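Local atomic coordinates of AP endonuclease, family 2 (Brucella melitensis biovar Abortus, PDB entry 3NGF), a protein that probably isomerises hydroxypyruvate, as members of the hyi family do, using a manganese ion bound in a TIM barrel related to AP endonucleases. Residues Y160-H164 with Q165-V169; D185-H188 with A189-D193. All coordinates share one frame; numbering follows the deposited sequence.

Contact 1 of 2, residues Y160-H164 with Q165-V169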
ATOM      1  N   TYR A 160       1.307  13.448   9.340  1.00 15.62           N
ATOM      2  CA  TYR A 160       0.661  12.927   8.135  1.00 13.95           C
ATOM      3  C   TYR A 160      -0.839  13.250   8.104  1.00 14.15           C
ATOM      4  O   TYR A 160      -1.523  13.253   9.142  1.00 14.19           O
ATOM      5  CB  TYR A 160       0.880  11.409   7.984  1.00 13.49           C
ATOM      6  CG  TYR A 160       0.647  10.921   6.597  1.00 10.75           C
ATOM      7  CD1 TYR A 160       1.500  11.279   5.560  1.00 11.99           C
ATOM      8  CD2 TYR A 160      -0.434  10.077   6.299  1.00 11.71           C
ATOM      9  CE1 TYR A 160       1.270  10.825   4.248  1.00 11.47           C
ATOM     10  CE2 TYR A 160      -0.670   9.637   4.991  1.00 11.89           C
ATOM     11  CZ  TYR A 160       0.185  10.006   3.979  1.00 11.93           C
ATOM     12  OH  TYR A 160      -0.053   9.572   2.678  1.00  9.96           O
ATOM     13  N   PHE A 161      -1.330  13.507   6.903  1.00 12.83           N
ATOM     14  CA  PHE A 161      -2.722  13.908   6.662  1.00 13.51           C
ATOM     15  C   PHE A 161      -3.764  12.970   7.251  1.00 13.25           C
ATOM     16  O   PHE A 161      -4.714  13.442   7.847  1.00 14.41           O
ATOM     17  CB  PHE A 161      -2.963  14.020   5.160  1.00 13.33           C
ATOM     18  CG  PHE A 161      -4.386  14.310   4.788  1.00 13.47           C
ATOM     19  CD1 PHE A 161      -4.993  15.528   5.143  1.00 14.59           C
ATOM     20  CD2 PHE A 161      -5.108  13.381   4.051  1.00 12.78           C
ATOM     21  CE1 PHE A 161      -6.312  15.789   4.777  1.00 13.43           C
ATOM     22  CE2 PHE A 161      -6.422  13.633   3.677  1.00 13.49           C
ATOM     23  CZ  PHE A 161      -7.026  14.838   4.033  1.00 13.41           C
ATOM     24  N   ILE A 162      -3.590  11.657   7.064  1.00 12.15           N
ATOM     25  CA  ILE A 162      -4.640  10.690   7.396  1.00 12.30           C
ATOM     26  C   ILE A 162      -4.053   9.509   8.176  1.00 11.96           C
ATOM     27  O   ILE A 162      -3.119   8.830   7.719  1.00 10.59           O
ATOM     28  CB  ILE A 162      -5.424  10.226   6.116  1.00 12.05           C
ATOM     29  CG1 ILE A 162      -6.513   9.200   6.453  1.00 13.51           C
ATOM     30  CG2 ILE A 162      -4.476   9.690   5.058  1.00  9.26           C
ATOM     31  CD1 ILE A 162      -7.566   9.712   7.351  1.00 12.99           C
ATOM     32  N   VAL A 163      -4.552   9.331   9.398  1.00 12.92           N
ATOM     33  CA  VAL A 163      -4.019   8.310  10.320  1.00 12.60           C
ATOM     34  C   VAL A 163      -5.119   7.480  11.009  1.00 13.40           C
ATOM     35  O   VAL A 163      -4.832   6.720  11.957  1.00 14.34           O
ATOM     36  CB  VAL A 163      -3.062   8.967  11.370  1.00 14.65           C
ATOM     37  CG1 VAL A 163      -1.876   9.629  10.678  1.00 14.04           C
ATOM     38  CG2 VAL A 163      -3.775   9.999  12.235  1.00 14.31           C
ATOM     39  N   HIS A 164      -6.379   7.619  10.571  1.00 13.47           N
ATOM     40  CA  HIS A 164      -7.486   6.825  11.132  1.00 13.24           C
ATOM     41  C   HIS A 164      -8.308   6.167  10.038  1.00 11.93           C
ATOM     42  O   HIS A 164      -8.628   6.801   9.004  1.00 11.48           O
ATOM     43  CB  HIS A 164      -8.377   7.669  12.046  1.00 13.32           C
ATOM     44  CG  HIS A 164      -7.697   8.103  13.303  1.00 14.83           C
ATOM     45  ND1 HIS A 164      -7.508   7.250  14.367  1.00 14.60           N
ATOM     46  CD2 HIS A 164      -7.167   9.291  13.670  1.00 16.44           C
ATOM     47  CE1 HIS A 164      -6.870   7.889  15.332  1.00 18.53           C
ATOM     48  NE2 HIS A 164      -6.651   9.129  14.935  1.00 18.33           N
ATOM     49  N   GLN A 165      -8.643   4.894  10.251  1.00 11.47           N
ATOM     50  CA  GLN A 165      -9.315   4.085   9.202  1.00 11.18           C
ATOM     51  C   GLN A 165     -10.719   4.538   8.813  1.00 12.02           C
ATOM     52  O   GLN A 165     -10.998   4.709   7.626  1.00 10.65           O
ATOM     53  CB  GLN A 165      -9.349   2.593   9.587  1.00 11.73           C
ATOM     54  CG  GLN A 165      -8.005   1.972   9.842  1.00 11.78           C
ATOM     55  CD  GLN A 165      -7.120   1.921   8.598  1.00 10.72           C
ATOM     56  OE1 GLN A 165      -7.613   1.782   7.466  1.00 11.18           O
ATOM     57  NE2 GLN A 165      -5.808   1.993   8.810  1.00 10.43           N
ATOM     58  N   LEU A 166     -11.626   4.685   9.776  1.00 11.90           N
ATOM     59  CA  LEU A 166     -12.998   5.054   9.429  1.00 12.55           C
ATOM     60  C   LEU A 166     -13.066   6.506   8.925  1.00 13.24           C
ATOM     61  O   LEU A 166     -13.939   6.853   8.118  1.00 14.20           O
ATOM     62  CB  LEU A 166     -13.949   4.820  10.610  1.00 13.97           C
ATOM     63  CG  LEU A 166     -14.140   3.367  11.056  1.00 14.27           C
ATOM     64  CD1 LEU A 166     -15.159   3.330  12.188  1.00 16.49           C
ATOM     65  CD2 LEU A 166     -14.602   2.498   9.913  1.00 14.24           C
ATOM     66  N   GLU A 167     -12.140   7.347   9.372  1.00 14.06           N
ATOM     67  CA  GLU A 167     -12.047   8.712   8.850  1.00 14.59           C
ATOM     68  C   GLU A 167     -11.711   8.641   7.356  1.00 13.37           C
ATOM     69  O   GLU A 167     -12.253   9.411   6.551  1.00 13.87           O
ATOM     70  CB  GLU A 167     -10.970   9.481   9.590  1.00 15.21           C
ATOM     71  CG  GLU A 167     -10.760  10.887   9.091  1.00 17.10           C
ATOM     72  CD  GLU A 167      -9.731  11.663   9.899  1.00 21.58           C
ATOM     73  OE1 GLU A 167      -9.060  11.077  10.791  1.00 21.34           O
ATOM     74  OE2 GLU A 167      -9.603  12.883   9.632  1.00 25.94           O
ATOM     75  N   ALA A 168     -10.824   7.718   6.989  1.00 12.66           N
ATOM     76  CA  ALA A 168     -10.448   7.545   5.578  1.00 11.67           C
ATOM     77  C   ALA A 168     -11.634   7.024   4.764  1.00 11.87           C
ATOM     78  O   ALA A 168     -11.856   7.455   3.618  1.00 11.89           O
ATOM     79  CB  ALA A 168      -9.227   6.599   5.422  1.00 11.49           C
ATOM     80  N   VAL A 169     -12.395   6.082   5.330  1.00 12.04           N
ATOM     81  CA  VAL A 169     -13.621   5.598   4.683  1.00 11.86           C
ATOM     82  C   VAL A 169     -14.580   6.762   4.400  1.00 13.25           C
ATOM     83  O   VAL A 169     -15.164   6.859   3.313  1.00 11.55           O
ATOM     84  CB  VAL A 169     -14.315   4.524   5.513  1.00 12.43           C
ATOM     85  CG1 VAL A 169     -15.699   4.226   4.965  1.00 14.64           C
ATOM     86  CG2 VAL A 169     -13.428   3.247   5.575  1.00  9.71           C
TER
HETATM   87  O   HOH W   1      -6.403  11.351  10.390  1.00 15.97           O
HETATM   88  O   HOH W   2      -4.795   3.768  11.049  1.00 18.92           O
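The backbone turns from an irregular loop into a helix at His164, the N-cap residue, whose O accepts the first helical hydrogen bond from Ala168 N at 3.1 Å. Ile162 lies against the same first turn. Its CG1 is anti to the backbone N (chi1 179°), which carries CD1 to the helix, 3.8 Å from Glu167 CG. The side chains of Ile162 and Glu167 run antiparallel where they pass. Ile162 CG1 also packs on Ala168 CB at 3.9 Å.

Glu167 is extended and runs back toward the loop. Its OE1 sits at the edge of the His164 ring, near the ring plane, with the carboxylate turned 20° from it. Glu167 OE1 comes closest to His164 CB, at 3.7 Å. His164 NE2 is 5.2 Å from Glu167 OE1, so the charged atoms are not in contact. Glu167 OE1 is bonded instead to a water, 2.7 Å away, which also accepts from Val163 N. OE2 has a long, weak ion pair with Arg122. A second water accepts from Gln165 NE2 at 3.0 Å and donates to Val163 O. Two water bridges thus tie side chains of the first turn to one loop residue.

The polar end of the His164 side chain is engaged by Asp193, through ND1. This is a helix N-terminus in a TIM barrel, where the loop after strand 146-149 leads into helix 165-175.

Contact 2 of 2, residues D185-H188 with A189-D193. With MN (manganese (II) ion), chain C.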
ATOM      1  N   ASP A 185      -3.526  -1.163   6.219  1.00  9.34           N
ATOM      2  CA  ASP A 185      -2.288  -1.703   6.794  1.00  9.10           C
ATOM      3  C   ASP A 185      -2.577  -1.948   8.289  1.00  9.89           C
ATOM      4  O   ASP A 185      -2.846  -0.996   9.077  1.00  9.11           O
ATOM      5  CB  ASP A 185      -1.149  -0.714   6.525  1.00 10.02           C
ATOM      6  CG  ASP A 185       0.207  -1.169   7.055  1.00 11.45           C
ATOM      7  OD1 ASP A 185       0.239  -1.854   8.077  1.00 12.35           O
ATOM      8  OD2 ASP A 185       1.265  -0.799   6.486  1.00 12.43           O
ATOM      9  N   LEU A 186      -2.596  -3.225   8.664  1.00  8.41           N
ATOM     10  CA  LEU A 186      -3.091  -3.595   9.995  1.00  9.19           C
ATOM     11  C   LEU A 186      -2.114  -3.178  11.082  1.00  9.77           C
ATOM     12  O   LEU A 186      -2.475  -3.016  12.268  1.00 10.49           O
ATOM     13  CB  LEU A 186      -3.411  -5.095  10.049  1.00  9.52           C
ATOM     14  CG  LEU A 186      -4.621  -5.506   9.223  1.00  9.49           C
ATOM     15  CD1 LEU A 186      -4.716  -7.023   9.150  1.00  9.66           C
ATOM     16  CD2 LEU A 186      -5.925  -4.884   9.789  1.00  9.56           C
ATOM     17  N   TYR A 187      -0.859  -3.009  10.692  1.00 10.61           N
ATOM     18  CA  TYR A 187       0.144  -2.444  11.600  1.00 11.25           C
ATOM     19  C   TYR A 187      -0.291  -1.007  12.012  1.00 11.31           C
ATOM     20  O   TYR A 187      -0.346  -0.665  13.215  1.00 10.94           O
ATOM     21  CB  TYR A 187       1.529  -2.472  10.905  1.00 11.77           C
ATOM     22  CG  TYR A 187       2.613  -1.687  11.601  1.00 12.97           C
ATOM     23  CD1 TYR A 187       3.342  -2.235  12.643  1.00 12.79           C
ATOM     24  CD2 TYR A 187       2.923  -0.397  11.198  1.00 12.68           C
ATOM     25  CE1 TYR A 187       4.338  -1.497  13.306  1.00 14.57           C
ATOM     26  CE2 TYR A 187       3.922   0.330  11.821  1.00 14.72           C
ATOM     27  CZ  TYR A 187       4.606  -0.204  12.882  1.00 14.67           C
ATOM     28  OH  TYR A 187       5.590   0.553  13.486  1.00 14.37           O
ATOM     29  N   HIS A 188      -0.613  -0.185  11.023  1.00 10.31           N
ATOM     30  CA  HIS A 188      -1.052   1.178  11.318  1.00 10.66           C
ATOM     31  C   HIS A 188      -2.412   1.190  12.045  1.00 10.17           C
ATOM     32  O   HIS A 188      -2.621   1.990  12.936  1.00 10.45           O
ATOM     33  CB  HIS A 188      -1.129   1.993  10.022  1.00 10.53           C
ATOM     34  CG  HIS A 188       0.193   2.209   9.345  1.00 11.23           C
ATOM     35  ND1 HIS A 188       1.315   2.662  10.009  1.00 12.02           N
ATOM     36  CD2 HIS A 188       0.540   2.123   8.041  1.00 10.68           C
ATOM     37  CE1 HIS A 188       2.300   2.814   9.138  1.00 14.15           C
ATOM     38  NE2 HIS A 188       1.860   2.466   7.942  1.00 12.13           N
ATOM     39  N   ALA A 189      -3.328   0.305  11.644  1.00 10.49           N
ATOM     40  CA  ALA A 189      -4.682   0.248  12.206  1.00 10.21           C
ATOM     41  C   ALA A 189      -4.609  -0.160  13.674  1.00 10.76           C
ATOM     42  O   ALA A 189      -5.330   0.388  14.509  1.00 11.25           O
ATOM     43  CB  ALA A 189      -5.538  -0.739  11.445  1.00 10.18           C
ATOM     44  N   GLN A 190      -3.722  -1.100  13.992  1.00 11.12           N
ATOM     45  CA  GLN A 190      -3.576  -1.516  15.400  1.00 11.02           C
ATOM     46  C   GLN A 190      -2.984  -0.431  16.317  1.00 12.03           C
ATOM     47  O   GLN A 190      -3.362  -0.334  17.499  1.00 12.82           O
ATOM     48  CB  GLN A 190      -2.761  -2.815  15.456  1.00 11.39           C
ATOM     49  CG  GLN A 190      -2.433  -3.352  16.846  1.00 10.14           C
ATOM     50  CD  GLN A 190      -3.652  -3.530  17.734  1.00 10.92           C
ATOM     51  OE1 GLN A 190      -4.804  -3.547  17.267  1.00 11.69           O
ATOM     52  NE2 GLN A 190      -3.404  -3.666  19.040  1.00 10.64           N
ATOM     53  N   ILE A 191      -2.040   0.351  15.795  1.00 11.82           N
ATOM     54  CA  ILE A 191      -1.383   1.420  16.534  1.00 11.95           C
ATOM     55  C   ILE A 191      -2.349   2.587  16.793  1.00 12.24           C
ATOM     56  O   ILE A 191      -2.367   3.131  17.900  1.00 12.40           O
ATOM     57  CB  ILE A 191      -0.067   1.889  15.836  1.00 11.90           C
ATOM     58  CG1 ILE A 191       0.974   0.776  15.904  1.00 11.90           C
ATOM     59  CG2 ILE A 191       0.501   3.167  16.431  1.00 12.54           C
ATOM     60  CD1 ILE A 191       2.164   0.966  14.968  1.00 13.78           C
ATOM     61  N   MET A 192      -3.142   2.952  15.785  1.00 11.60           N
ATOM     62  CA  MET A 192      -4.009   4.143  15.876  1.00 12.16           C
ATOM     63  C   MET A 192      -5.439   3.887  16.358  1.00 12.58           C
ATOM     64  O   MET A 192      -6.027   4.748  17.051  1.00 14.30           O
ATOM     65  CB  MET A 192      -4.072   4.827  14.506  1.00 12.40           C
ATOM     66  CG  MET A 192      -2.740   5.360  14.020  1.00 12.26           C
ATOM     67  SD  MET A 192      -1.923   6.439  15.199  1.00 13.39           S
ATOM     68  CE  MET A 192      -3.158   7.739  15.439  1.00 15.22           C
ATOM     69  N   ASP A 193      -6.008   2.736  16.005  1.00 12.58           N
ATOM     70  CA  ASP A 193      -7.450   2.487  16.149  1.00 12.34           C
ATOM     71  C   ASP A 193      -7.808   1.283  17.031  1.00 12.50           C
ATOM     72  O   ASP A 193      -8.689   1.374  17.895  1.00 12.67           O
ATOM     73  CB  ASP A 193      -8.089   2.312  14.757  1.00 12.79           C
ATOM     74  CG  ASP A 193      -8.141   3.614  13.961  1.00 15.19           C
ATOM     75  OD1 ASP A 193      -8.387   4.658  14.573  1.00 16.40           O
ATOM     76  OD2 ASP A 193      -7.905   3.609  12.721  1.00 16.99           O
TER
HETATM   77 MN    MN C 262       1.781   0.336   4.654  1.00 18.06          MN
HETATM   78  O   HOH W   3       3.152   1.892   5.574  1.00 13.92           O
HETATM   79  O   HOH W   4       2.352   1.460   2.532  1.00 17.59           O
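Asp185 O takes Ala189 N at 2.9 Å, opening the short helix 186-192 that follows barrel strand 180-185 in the TIM fold. The same i to i+4 pattern continues with Gln190 N to Leu186 O, Ile191 N to Tyr187 O and Met192 N to His188 O.

Asp185 is also the N-cap. Its OD1 accepts weakly from Tyr187 N at 3.1 Å and from His188 N at 3.5 Å. These bonds may help to fix the rotation of the carboxylate while OD2 binds the metal.

Apolar packing centres on Tyr187 and Ile191, one turn apart. CD1 of Ile191 lies over one face of the Tyr187 ring in a CH-pi contact, 3.6 Å from the ring centroid and offset toward the rim. Its nearest ring atom is CZ. The Tyr187 hydroxyl bonds Asn156.

Metal binding joins the helix start to the manganese site, which is probably the active site. Glu150, Gln211 and Glu247 complete the protein ligands of the manganese ion. His188 is a second-shell residue. With CG anti to its carbonyl carbon (chi1 -65°), the ring reaches the metal water, while ND1 bonds Asn153. Asp185 OD2 lies 2.2 Å from manganese, and His188 NE2 meets the bound water in the ring plane at 2.8 Å.

Overall arrangement
The contacts lie on the same side of the chain's centre, their centres about 11 Å apart. Contact 1 is a helix start, that of helix 165-175, and is partly buried. Contact 2 takes in a whole short helix, 186-192, and is more buried. Strand 180-185 separates the two helices in sequence. Their chemistry follows their place: contact 1 relies on water bridges and apolar packing, whereas contact 2 has helical bonds, a CH-pi contact and a metal site. Contact 2 caps its helix with its own aspartate. In contact 1 an aspartate from contact 2, Asp193, accepts from the first helical N-H, with OD2 2.9 Å from Gln165 N. Asp193 OD1 is 2.7 Å from His164 ND1.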